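Local structure of abhydrolase domain-containing protein (Exiguobacterium antarcticum, 5H3H) at residues D211-M215 and T261-Y265. The protein is an esterase of the alpha/beta hydrolase fold that probably hydrolyses carboxylic esters through a serine nucleophile and may also act as a perhydrolase. Sequence-based numbering, arbitrary orientation.
Sequences DTLIM and TLVSY
Asp211 meets the helix through the hydroxyl end of Tyr265: its CB lies 3.7 Å from Tyr265 OH, while its carboxylate turns aside to Ser269, where OD2 is hydrogen-bonded. The phenol oxygen reaches right up to the strand backbone, with Tyr265 OH 3.2 Å from Thr212 C. Thr212 CB leaves the backbone on the side away from the helix, and its OG1 bonds back to Val210 O. Leu213 is the main apolar partner. Its CB sits over one face of the Tyr265 ring in a CH-pi contact, 3.7 Å from CB to the ring centroid and 16° off the normal. With CG anti to the backbone N (chi1 175°), the leucine runs back along the ring toward the helix, bringing CD2 to 3.9 Å from Tyr265 CG; leucine and tyrosine lie alongside one another, pointing opposite ways. The ring also pairs with Lys116 in a cation-pi contact. Were Tyr265 replaced by an alanine, Leu213 CB would probably lose the ring face it rests on and Lys116 its cation-pi partner. Strand 211-217 lies between strands 114-120 and 239-243 in the central sheet of the alpha/beta hydrolase fold, and the C-terminal helix 255-267 packs alongside it, the two segments antiparallel (175°) with axes 10.9 Å apart. Leu213 also touches Thr261, CD2 to CG2 at 4.1 Å. The Met215 chain is bent at its sulfur; SD lies 3.9 Å from Thr261 CG2, whereas Thr261 OG1 bonds to Lys257 O within its own helix. Beyond the sulfur, Met215 CE makes a looser contact with Leu262 CG at 4.5 Å, and both residues also rest on Ile118.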
ATOM      1  N   ASP B 211       5.971   7.156  11.253  1.00 26.53           N
ATOM      2  CA  ASP B 211       7.012   7.815  12.056  1.00 26.99           C
ATOM      3  C   ASP B 211       8.397   7.389  11.619  1.00 27.38           C
ATOM      4  O   ASP B 211       8.707   6.208  11.695  1.00 24.49           O
ATOM      5  CB  ASP B 211       6.878   7.422  13.527  1.00 30.92           C
ATOM      6  CG  ASP B 211       5.703   8.143  14.257  1.00 36.78           C
ATOM      7  OD1 ASP B 211       4.948   8.943  13.656  1.00 41.72           O
ATOM      8  OD2 ASP B 211       5.552   7.889  15.468  1.00 40.56           O
ATOM      9  N   THR B 212       9.213   8.357  11.190  1.00 26.84           N
ATOM     10  CA  THR B 212      10.570   8.073  10.711  1.00 27.59           C
ATOM     11  C   THR B 212      11.708   8.769  11.495  1.00 28.89           C
ATOM     12  O   THR B 212      11.580   9.941  11.941  1.00 25.92           O
ATOM     13  CB  THR B 212      10.637   8.342   9.208  1.00 29.10           C
ATOM     14  OG1 THR B 212       9.490   7.683   8.603  1.00 32.35           O
ATOM     15  CG2 THR B 212      11.957   7.796   8.585  1.00 27.96           C
ATOM     16  N   LEU B 213      12.792   8.006  11.697  1.00 28.16           N
ATOM     17  CA  LEU B 213      14.084   8.530  12.132  1.00 26.30           C
ATOM     18  C   LEU B 213      15.141   8.291  11.059  1.00 26.12           C
ATOM     19  O   LEU B 213      15.331   7.134  10.648  1.00 23.68           O
ATOM     20  CB  LEU B 213      14.535   7.815  13.377  1.00 31.13           C
ATOM     21  CG  LEU B 213      15.937   8.188  13.861  1.00 31.52           C
ATOM     22  CD1 LEU B 213      15.922   9.673  14.231  1.00 34.52           C
ATOM     23  CD2 LEU B 213      16.377   7.318  15.026  1.00 28.79           C
ATOM     24  N   ILE B 214      15.864   9.370  10.677  1.00 23.34           N
ATOM     25  CA  ILE B 214      16.957   9.321   9.730  1.00 26.04           C
ATOM     26  C   ILE B 214      18.238   9.446  10.557  1.00 26.56           C
ATOM     27  O   ILE B 214      18.396  10.412  11.293  1.00 25.03           O
ATOM     28  CB  ILE B 214      16.918  10.497   8.692  1.00 30.61           C
ATOM     29  CG1 ILE B 214      15.527  10.696   8.055  1.00 34.47           C
ATOM     30  CG2 ILE B 214      18.012  10.340   7.621  1.00 29.62           C
ATOM     31  CD1 ILE B 214      14.977   9.449   7.441  1.00 37.03           C
ATOM     32  N   MET B 215      19.134   8.482  10.388  1.00 23.94           N
ATOM     33  CA  MET B 215      20.433   8.447  11.040  1.00 24.21           C
ATOM     34  C   MET B 215      21.425   8.522   9.870  1.00 22.52           C
ATOM     35  O   MET B 215      21.313   7.701   8.920  1.00 20.24           O
ATOM     36  CB  MET B 215      20.593   7.115  11.836  1.00 25.96           C
ATOM     37  CG  MET B 215      20.037   7.152  13.247  1.00 33.53           C
ATOM     38  SD  MET B 215      20.447   5.774  14.382  1.00 38.73           S
ATOM     39  CE  MET B 215      19.210   4.780  13.731  1.00 27.44           C
ATOM     40  N   THR B 261      20.908   5.346  20.337  1.00 29.58           N
ATOM     41  CA  THR B 261      19.855   6.034  19.574  1.00 29.80           C
ATOM     42  C   THR B 261      18.792   5.058  18.994  1.00 29.93           C
ATOM     43  O   THR B 261      17.588   5.339  18.971  1.00 27.12           O
ATOM     44  CB  THR B 261      20.492   6.815  18.392  1.00 31.30           C
ATOM     45  OG1 THR B 261      21.513   7.701  18.881  1.00 32.07           O
ATOM     46  CG2 THR B 261      19.484   7.639  17.634  1.00 32.65           C
ATOM     47  N   LEU B 262      19.253   3.907  18.525  1.00 28.73           N
ATOM     48  CA  LEU B 262      18.379   2.926  17.854  1.00 28.42           C
ATOM     49  C   LEU B 262      17.453   2.347  18.933  1.00 27.36           C
ATOM     50  O   LEU B 262      16.241   2.267  18.797  1.00 25.85           O
ATOM     51  CB  LEU B 262      19.283   1.860  17.244  1.00 30.79           C
ATOM     52  CG  LEU B 262      18.866   1.007  16.072  1.00 35.77           C
ATOM     53  CD1 LEU B 262      19.820  -0.198  15.990  1.00 35.24           C
ATOM     54  CD2 LEU B 262      17.421   0.540  16.147  1.00 30.72           C
ATOM     55  N   VAL B 263      18.057   2.038  20.068  1.00 27.09           N
ATOM     56  CA  VAL B 263      17.364   1.447  21.179  1.00 29.86           C
ATOM     57  C   VAL B 263      16.317   2.356  21.772  1.00 30.65           C
ATOM     58  O   VAL B 263      15.229   1.900  22.096  1.00 26.43           O
ATOM     59  CB  VAL B 263      18.372   1.034  22.281  1.00 30.23           C
ATOM     60  CG1 VAL B 263      17.671   0.756  23.611  1.00 34.05           C
ATOM     61  CG2 VAL B 263      19.172  -0.188  21.791  1.00 32.46           C
ATOM     62  N   SER B 264      16.703   3.612  21.989  1.00 32.90           N
ATOM     63  CA  SER B 264      15.787   4.617  22.475  1.00 34.24           C
ATOM     64  C   SER B 264      14.586   4.793  21.570  1.00 34.46           C
ATOM     65  O   SER B 264      13.484   4.883  22.060  1.00 32.23           O
ATOM     66  CB  SER B 264      16.503   5.972  22.601  1.00 37.73           C
ATOM     67  OG  SER B 264      17.554   5.919  23.544  1.00 37.64           O
ATOM     68  N   TYR B 265      14.807   4.883  20.257  1.00 29.40           N
ATOM     69  CA  TYR B 265      13.721   5.006  19.302  1.00 28.46           C
ATOM     70  C   TYR B 265      12.820   3.755  19.234  1.00 28.33           C
ATOM     71  O   TYR B 265      11.603   3.889  19.113  1.00 28.85           O
ATOM     72  CB  TYR B 265      14.263   5.333  17.920  1.00 27.03           C
ATOM     73  CG  TYR B 265      13.280   5.899  16.935  1.00 27.06           C
ATOM     74  CD1 TYR B 265      12.704   7.178  17.121  1.00 26.36           C
ATOM     75  CD2 TYR B 265      12.920   5.188  15.812  1.00 26.34           C
ATOM     76  CE1 TYR B 265      11.816   7.697  16.191  1.00 27.92           C
ATOM     77  CE2 TYR B 265      12.022   5.686  14.895  1.00 29.48           C
ATOM     78  CZ  TYR B 265      11.466   6.951  15.061  1.00 30.24           C
ATOM     79  OH  TYR B 265      10.552   7.429  14.110  1.00 32.56           O
TER